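Local structure of NIF3-related protein (Bacillus cereus, 2GX8) at residues C[80-85]-C[117-122]; C[170-175]-C[247-252]. The protein is of uncertain function but belongs to the NIF3 family, binds a pair of zinc ions and carries a domain thought to be regulatory. One frame throughout, in Å; residues are numbered along the deposited sequence.

Contact 1. Residues C[80-85]-C[117-122]; sequences EAIQLG and IKNDIA
I82 reaches from the last turn of helix 75-84 into the turn that ends helix 108-118 and meets two side chains. Its CD1 lies over the flat face of the N119 amide, 3.6 Å from N119 ND2 and 3.7 Å from N119 CG, while its CG1 stands 3.8 Å from I121 CD1. The I82 chain crosses both partners at about a right angle. With CG1 of I82 anti to the carbonyl carbon (chi1 -58°) and CD1 continuing the chain extended, the longer branch is carried across to the other segment. A81 adds a smaller apolar touch, its CB lying 4.2 Å from the same I121 methyl; one methyl group fits here, where the helix comes close to the sheet. No hydrogen bond spans the contact; the segments meet through apolar packing and the face of one amide. N119 ND2 also donates to K115 O in the preceding helical turn, which holds the plate in position. The turn itself is a Schellman motif: D120 takes positive phi (50°), D120 N bonds to I117 O at 3.2 Å, and I121 N reaches back to the carbonyl of the residue before I117. The reversal turns the buried I121 toward helix 75-84. K118, on the last turn, and D120, just beyond it, form reciprocal salt bridges with D120 and K118 of a second subunit. The topology is two successive beta-alpha-beta crossovers: helix 75-84 links parallel strands 66-70 and 88-91, and helix 108-118 returns the chain to strand 122-125 beside 88-91. Both A81 and I121 rest on I89 of that shared middle strand, A81 also on L68 of strand 66-70.

Contact 2. Residues C[170-175]-C[247-252]; sequences VTHAEE and AHPYEE
The start of helix 170-182 passes the end of helix 237-247 and the loop after it, the CA atoms of E175 and A247 lying 6.5 Å apart and those of H172 and H248 6.7 Å. The main side-chain interaction is a CH-pi contact: P249 CB sits 3.6 Å above the centroid of the H172 ring, only 9° off its normal, and P249 CG comes within 3.5 Å of H172 CG. Proline suits the place, since its rigid ring offers polarised C-H groups to an aromatic face. A weak, bent bond (127°) runs from H172 ND1 to E175 OE1 and can do little to fix the ring's rotation. These helices belong to a beta-alpha-beta-beta-alpha-beta arrangement, a ferredoxin-like layout in which both lie against an antiparallel sheet, consistent with the regulatory domain of this protein. The small A247 lets the helices approach, packing on V176 and A179. P249 CD lies over a face of the H248 ring, and the buried H248 uses both nitrogens: ND1 accepts from Y250 N at 3.2 Å, 23° out of the ring plane, and NE2 bonds to F167 O, tying the loop to strand 150-168.

Overall arrangement
Contact 1 and contact 2 belong to separate parts of the chain, their centres 51 Å apart and their nearest atoms about 37 Å apart, and they follow one another in series along the sequence. Neither supplies a zinc ligand, but contact 1 packs against the sheet whose strand 88-91, on which A81 and I121 pack, is followed directly by H92 and H93; strand 122-125 leads on toward D131. H357 and E360, from much later in the chain, complete the two zinc sites, E360 serving both. Contact 2 instead lies at the surface of the intervening region, where the start of helix 170-182 meets the loop after helix 237-247, beside a different sheet.

Contact 1. Residues C[80-85]-C[117-122]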
ATOM      1  N   GLU C  80      -8.940 -16.309  39.779  1.00 58.02           N
ATOM      2  CA  GLU C  80     -10.320 -16.688  40.099  1.00 57.76           C
ATOM      3  C   GLU C  80     -10.698 -18.022  39.464  1.00 57.41           C
ATOM      4  O   GLU C  80     -11.397 -18.840  40.062  1.00 56.94           O
ATOM      5  CB  GLU C  80     -11.285 -15.610  39.630  1.00 57.48           C
ATOM      6  CG  GLU C  80     -12.711 -15.807  40.116  1.00 59.29           C
ATOM      7  CD  GLU C  80     -13.672 -14.786  39.546  1.00 60.23           C
ATOM      8  OE1 GLU C  80     -14.662 -14.456  40.240  1.00 61.53           O
ATOM      9  OE2 GLU C  80     -13.421 -14.299  38.418  1.00 60.40           O
ATOM     10  N   ALA C  81     -10.211 -18.225  38.243  1.00 56.59           N
ATOM     11  CA  ALA C  81     -10.462 -19.436  37.501  1.00 56.12           C
ATOM     12  C   ALA C  81      -9.775 -20.625  38.187  1.00 56.17           C
ATOM     13  O   ALA C  81     -10.277 -21.751  38.149  1.00 56.98           O
ATOM     14  CB  ALA C  81      -9.978 -19.276  36.082  1.00 55.96           C
ATOM     15  N   ILE C  82      -8.637 -20.358  38.823  1.00 55.91           N
ATOM     16  CA  ILE C  82      -7.891 -21.377  39.555  1.00 54.74           C
ATOM     17  C   ILE C  82      -8.585 -21.720  40.888  1.00 56.01           C
ATOM     18  O   ILE C  82      -8.577 -22.897  41.325  1.00 55.24           O
ATOM     19  CB  ILE C  82      -6.417 -20.933  39.735  1.00 54.11           C
ATOM     20  CG1 ILE C  82      -5.802 -20.693  38.369  1.00 50.83           C
ATOM     21  CG2 ILE C  82      -5.585 -21.970  40.452  1.00 53.00           C
ATOM     22  CD1 ILE C  82      -4.430 -20.126  38.424  1.00 50.31           C
ATOM     23  N   GLN C  83      -9.214 -20.730  41.527  1.00 56.20           N
ATOM     24  CA  GLN C  83      -9.901 -21.006  42.805  1.00 57.77           C
ATOM     25  C   GLN C  83     -11.235 -21.728  42.602  1.00 57.27           C
ATOM     26  O   GLN C  83     -11.822 -22.259  43.557  1.00 57.73           O
ATOM     27  CB  GLN C  83     -10.102 -19.729  43.633  1.00 58.06           C
ATOM     28  CG  GLN C  83      -8.815 -19.110  44.184  1.00 62.58           C
ATOM     29  CD  GLN C  83      -8.104 -19.966  45.269  1.00 68.94           C
ATOM     30  OE1 GLN C  83      -6.873 -19.941  45.384  1.00 69.13           O
ATOM     31  NE2 GLN C  83      -8.882 -20.716  46.063  1.00 69.20           N
ATOM     32  N   LEU C  84     -11.700 -21.742  41.354  1.00 56.81           N
ATOM     33  CA  LEU C  84     -12.974 -22.356  40.983  1.00 55.85           C
ATOM     34  C   LEU C  84     -12.823 -23.731  40.337  1.00 55.91           C
ATOM     35  O   LEU C  84     -13.751 -24.548  40.396  1.00 56.76           O
ATOM     36  CB  LEU C  84     -13.735 -21.438  40.025  1.00 56.04           C
ATOM     37  CG  LEU C  84     -14.314 -20.131  40.559  1.00 54.07           C
ATOM     38  CD1 LEU C  84     -14.748 -19.287  39.404  1.00 52.42           C
ATOM     39  CD2 LEU C  84     -15.482 -20.409  41.524  1.00 53.16           C
ATOM     40  N   GLY C  85     -11.656 -23.987  39.742  1.00 55.35           N
ATOM     41  CA  GLY C  85     -11.399 -25.246  39.024  1.00 53.00           C
ATOM     42  C   GLY C  85     -11.830 -25.106  37.563  1.00 52.29           C
ATOM     43  O   GLY C  85     -12.197 -26.080  36.903  1.00 50.67           O
ATOM     44  N   ILE C 117      -0.893 -20.742  30.786  1.00 56.42           N
ATOM     45  CA  ILE C 117      -0.202 -21.929  30.278  1.00 56.71           C
ATOM     46  C   ILE C 117       0.233 -22.899  31.364  1.00 55.43           C
ATOM     47  O   ILE C 117      -0.007 -24.092  31.235  1.00 59.00           O
ATOM     48  CB  ILE C 117       0.968 -21.579  29.336  1.00 57.48           C
ATOM     49  CG1 ILE C 117       0.397 -21.184  27.968  1.00 56.00           C
ATOM     50  CG2 ILE C 117       1.917 -22.785  29.182  1.00 56.89           C
ATOM     51  CD1 ILE C 117       1.444 -20.999  26.892  1.00 58.54           C
ATOM     52  N   LYS C 118       0.847 -22.411  32.435  1.00 54.21           N
ATOM     53  CA  LYS C 118       1.280 -23.287  33.525  1.00 52.66           C
ATOM     54  C   LYS C 118       0.140 -24.025  34.220  1.00 52.58           C
ATOM     55  O   LYS C 118       0.321 -25.117  34.761  1.00 51.71           O
ATOM     56  CB  LYS C 118       2.085 -22.516  34.571  1.00 52.31           C
ATOM     57  CG  LYS C 118       3.460 -22.136  34.111  1.00 52.62           C
ATOM     58  CD  LYS C 118       4.310 -21.697  35.257  1.00 52.41           C
ATOM     59  CE  LYS C 118       5.663 -21.236  34.751  1.00 53.18           C
ATOM     60  NZ  LYS C 118       6.612 -20.971  35.878  1.00 52.99           N
ATOM     61  N   ASN C 119      -1.038 -23.423  34.189  1.00 53.53           N
ATOM     62  CA  ASN C 119      -2.195 -23.992  34.853  1.00 53.61           C
ATOM     63  C   ASN C 119      -3.186 -24.655  33.927  1.00 53.36           C
ATOM     64  O   ASN C 119      -4.326 -24.879  34.325  1.00 52.82           O
ATOM     65  CB  ASN C 119      -2.868 -22.912  35.698  1.00 53.22           C
ATOM     66  CG  ASN C 119      -2.044 -22.548  36.914  1.00 56.14           C
ATOM     67  OD1 ASN C 119      -1.970 -23.324  37.885  1.00 57.32           O
ATOM     68  ND2 ASN C 119      -1.421 -21.369  36.882  1.00 53.70           N
ATOM     69  N   ASP C 120      -2.752 -24.968  32.702  1.00 53.58           N
ATOM     70  CA  ASP C 120      -3.608 -25.634  31.702  1.00 54.64           C
ATOM     71  C   ASP C 120      -4.973 -24.942  31.542  1.00 55.95           C
ATOM     72  O   ASP C 120      -6.006 -25.620  31.488  1.00 57.42           O
ATOM     73  CB  ASP C 120      -3.811 -27.127  32.036  1.00 53.52           C
ATOM     74  CG  ASP C 120      -2.521 -27.924  32.008  1.00 54.34           C
ATOM     75  OD1 ASP C 120      -1.533 -27.392  31.486  1.00 49.10           O
ATOM     76  OD2 ASP C 120      -2.492 -29.107  32.483  1.00 55.72           O
ATOM     77  N   ILE C 121      -4.975 -23.605  31.483  1.00 56.49           N
ATOM     78  CA  ILE C 121      -6.220 -22.858  31.326  1.00 57.01           C
ATOM     79  C   ILE C 121      -6.398 -22.392  29.894  1.00 56.97           C
ATOM     80  O   ILE C 121      -5.532 -21.706  29.371  1.00 57.96           O
ATOM     81  CB  ILE C 121      -6.287 -21.639  32.238  1.00 56.47           C
ATOM     82  CG1 ILE C 121      -6.305 -22.095  33.697  1.00 59.30           C
ATOM     83  CG2 ILE C 121      -7.553 -20.788  31.923  1.00 54.64           C
ATOM     84  CD1 ILE C 121      -6.360 -20.921  34.653  1.00 61.62           C
ATOM     85  N   ALA C 122      -7.518 -22.781  29.276  1.00 55.89           N
ATOM     86  CA  ALA C 122      -7.816 -22.420  27.912  1.00 54.34           C
ATOM     87  C   ALA C 122      -8.462 -21.039  27.912  1.00 54.18           C
ATOM     88  O   ALA C 122      -9.254 -20.720  28.791  1.00 52.82           O
ATOM     89  CB  ALA C 122      -8.727 -23.441  27.290  1.00 54.46           C
TER

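Contact 2. Residues C[170-175]-C[247-252]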
ATOM      1  N   VAL C 170     -44.683 -37.936  -4.501  1.00 61.48           N
ATOM      2  CA  VAL C 170     -45.814 -37.624  -3.594  1.00 61.89           C
ATOM      3  C   VAL C 170     -45.856 -38.552  -2.386  1.00 62.00           C
ATOM      4  O   VAL C 170     -46.346 -38.168  -1.314  1.00 62.98           O
ATOM      5  CB  VAL C 170     -47.210 -37.627  -4.334  1.00 62.15           C
ATOM      6  CG1 VAL C 170     -48.333 -37.281  -3.376  1.00 62.78           C
ATOM      7  CG2 VAL C 170     -47.240 -36.627  -5.534  1.00 62.19           C
ATOM      8  N   THR C 171     -45.332 -39.768  -2.546  1.00 61.67           N
ATOM      9  CA  THR C 171     -45.267 -40.713  -1.431  1.00 61.22           C
ATOM     10  C   THR C 171     -44.360 -40.179  -0.326  1.00 60.95           C
ATOM     11  O   THR C 171     -44.621 -40.383   0.850  1.00 60.88           O
ATOM     12  CB  THR C 171     -44.761 -42.106  -1.858  1.00 61.13           C
ATOM     13  OG1 THR C 171     -43.492 -41.986  -2.511  1.00 60.11           O
ATOM     14  CG2 THR C 171     -45.753 -42.784  -2.789  1.00 62.75           C
ATOM     15  N   HIS C 172     -43.311 -39.458  -0.695  1.00 60.45           N
ATOM     16  CA  HIS C 172     -42.403 -38.981   0.328  1.00 60.65           C
ATOM     17  C   HIS C 172     -42.389 -37.489   0.556  1.00 59.76           C
ATOM     18  O   HIS C 172     -41.631 -36.994   1.386  1.00 59.60           O
ATOM     19  CB  HIS C 172     -41.009 -39.534   0.075  1.00 61.09           C
ATOM     20  CG  HIS C 172     -40.905 -41.007   0.340  1.00 63.28           C
ATOM     21  ND1 HIS C 172     -40.445 -41.516   1.539  1.00 64.46           N
ATOM     22  CD2 HIS C 172     -41.219 -42.078  -0.428  1.00 62.42           C
ATOM     23  CE1 HIS C 172     -40.469 -42.837   1.493  1.00 67.32           C
ATOM     24  NE2 HIS C 172     -40.934 -43.202   0.310  1.00 67.84           N
ATOM     25  N   ALA C 173     -43.274 -36.790  -0.138  1.00 59.12           N
ATOM     26  CA  ALA C 173     -43.338 -35.340  -0.070  1.00 58.78           C
ATOM     27  C   ALA C 173     -43.558 -34.765   1.335  1.00 58.26           C
ATOM     28  O   ALA C 173     -42.810 -33.882   1.761  1.00 57.77           O
ATOM     29  CB  ALA C 173     -44.386 -34.820  -1.036  1.00 58.62           C
ATOM     30  N   GLU C 174     -44.566 -35.268   2.042  1.00 57.67           N
ATOM     31  CA  GLU C 174     -44.904 -34.773   3.379  1.00 57.82           C
ATOM     32  C   GLU C 174     -43.776 -34.983   4.394  1.00 57.85           C
ATOM     33  O   GLU C 174     -43.508 -34.143   5.263  1.00 57.59           O
ATOM     34  CB  GLU C 174     -46.209 -35.428   3.852  1.00 58.50           C
ATOM     35  CG  GLU C 174     -46.664 -35.055   5.261  1.00 57.90           C
ATOM     36  CD  GLU C 174     -47.054 -33.588   5.419  1.00 57.87           C
ATOM     37  OE1 GLU C 174     -47.207 -32.862   4.413  1.00 53.86           O
ATOM     38  OE2 GLU C 174     -47.236 -33.168   6.580  1.00 60.11           O
ATOM     39  N   GLU C 175     -43.117 -36.117   4.254  1.00 57.92           N
ATOM     40  CA  GLU C 175     -41.996 -36.493   5.079  1.00 58.42           C
ATOM     41  C   GLU C 175     -40.803 -35.542   4.832  1.00 57.50           C
ATOM     42  O   GLU C 175     -40.113 -35.144   5.769  1.00 57.28           O
ATOM     43  CB  GLU C 175     -41.655 -37.936   4.723  1.00 58.91           C
ATOM     44  CG  GLU C 175     -40.590 -38.587   5.545  1.00 64.95           C
ATOM     45  CD  GLU C 175     -40.452 -40.071   5.226  1.00 70.54           C
ATOM     46  OE1 GLU C 175     -41.380 -40.650   4.581  1.00 71.26           O
ATOM     47  OE2 GLU C 175     -39.414 -40.653   5.633  1.00 72.90           O
ATOM     48  N   ALA C 247     -34.278 -37.866   4.478  1.00 56.09           N
ATOM     49  CA  ALA C 247     -35.720 -38.128   4.398  1.00 56.10           C
ATOM     50  C   ALA C 247     -36.143 -38.556   3.014  1.00 56.78           C
ATOM     51  O   ALA C 247     -37.112 -39.311   2.840  1.00 56.63           O
ATOM     52  CB  ALA C 247     -36.497 -36.896   4.811  1.00 56.20           C
ATOM     53  N   HIS C 248     -35.410 -38.057   2.023  1.00 57.30           N
ATOM     54  CA  HIS C 248     -35.696 -38.351   0.630  1.00 57.08           C
ATOM     55  C   HIS C 248     -35.423 -39.827   0.376  1.00 57.80           C
ATOM     56  O   HIS C 248     -34.387 -40.348   0.783  1.00 56.75           O
ATOM     57  CB  HIS C 248     -34.858 -37.448  -0.293  1.00 56.73           C
ATOM     58  CG  HIS C 248     -35.446 -37.268  -1.662  1.00 54.42           C
ATOM     59  ND1 HIS C 248     -35.250 -38.172  -2.683  1.00 50.84           N
ATOM     60  CD2 HIS C 248     -36.232 -36.289  -2.173  1.00 50.38           C
ATOM     61  CE1 HIS C 248     -35.891 -37.759  -3.760  1.00 49.48           C
ATOM     62  NE2 HIS C 248     -36.499 -36.621  -3.477  1.00 46.75           N
ATOM     63  N   PRO C 249     -36.370 -40.503  -0.281  1.00 59.24           N
ATOM     64  CA  PRO C 249     -36.283 -41.919  -0.586  1.00 61.17           C
ATOM     65  C   PRO C 249     -35.203 -42.258  -1.601  1.00 63.15           C
ATOM     66  O   PRO C 249     -34.793 -43.420  -1.692  1.00 64.02           O
ATOM     67  CB  PRO C 249     -37.657 -42.228  -1.196  1.00 61.45           C
ATOM     68  CG  PRO C 249     -38.110 -40.933  -1.759  1.00 60.40           C
ATOM     69  CD  PRO C 249     -37.625 -39.916  -0.778  1.00 58.90           C
ATOM     70  N   TYR C 250     -34.759 -41.272  -2.373  1.00 64.83           N
ATOM     71  CA  TYR C 250     -33.750 -41.543  -3.379  1.00 66.49           C
ATOM     72  C   TYR C 250     -32.341 -41.406  -2.849  1.00 66.88           C
ATOM     73  O   TYR C 250     -32.094 -40.777  -1.813  1.00 66.68           O
ATOM     74  CB  TYR C 250     -33.926 -40.700  -4.642  1.00 67.82           C
ATOM     75  CG  TYR C 250     -35.201 -40.964  -5.398  1.00 69.32           C
ATOM     76  CD1 TYR C 250     -35.870 -42.179  -5.269  1.00 70.09           C
ATOM     77  CD2 TYR C 250     -35.685 -40.032  -6.320  1.00 70.74           C
ATOM     78  CE1 TYR C 250     -37.028 -42.433  -5.976  1.00 72.97           C
ATOM     79  CE2 TYR C 250     -36.836 -40.271  -7.042  1.00 71.18           C
ATOM     80  CZ  TYR C 250     -37.505 -41.478  -6.871  1.00 72.76           C
ATOM     81  OH  TYR C 250     -38.650 -41.741  -7.601  1.00 73.65           O
ATOM     82  N   GLU C 251     -31.423 -42.035  -3.574  1.00 67.39           N
ATOM     83  CA  GLU C 251     -30.018 -42.016  -3.220  1.00 68.02           C
ATOM     84  C   GLU C 251     -29.372 -40.859  -3.959  1.00 66.94           C
ATOM     85  O   GLU C 251     -28.654 -40.053  -3.365  1.00 67.40           O
ATOM     86  CB  GLU C 251     -29.387 -43.401  -3.462  1.00 68.24           C
ATOM     87  CG  GLU C 251     -29.823 -44.396  -2.362  1.00 69.24           C
ATOM     88  CD  GLU C 251     -29.486 -45.849  -2.641  1.00 69.86           C
ATOM     89  OE1 GLU C 251     -29.973 -46.414  -3.654  1.00 72.19           O
ATOM     90  OE2 GLU C 251     -28.774 -46.443  -1.803  1.00 72.00           O
ATOM     91  N   GLU C 252     -29.668 -40.756  -5.249  1.00 65.93           N
ATOM     92  CA  GLU C 252     -29.234 -39.609  -6.041  1.00 64.71           C
ATOM     93  C   GLU C 252     -30.401 -38.583  -6.061  1.00 62.17           C
ATOM     94  O   GLU C 252     -31.428 -38.794  -6.724  1.00 62.27           O
ATOM     95  CB  GLU C 252     -28.742 -40.035  -7.447  1.00 65.46           C
ATOM     96  CG  GLU C 252     -29.679 -40.942  -8.314  1.00 69.26           C
ATOM     97  CD  GLU C 252     -29.620 -42.456  -8.012  1.00 73.81           C
ATOM     98  OE1 GLU C 252     -29.083 -42.871  -6.950  1.00 75.68           O
ATOM     99  OE2 GLU C 252     -30.128 -43.233  -8.859  1.00 72.29           O
TER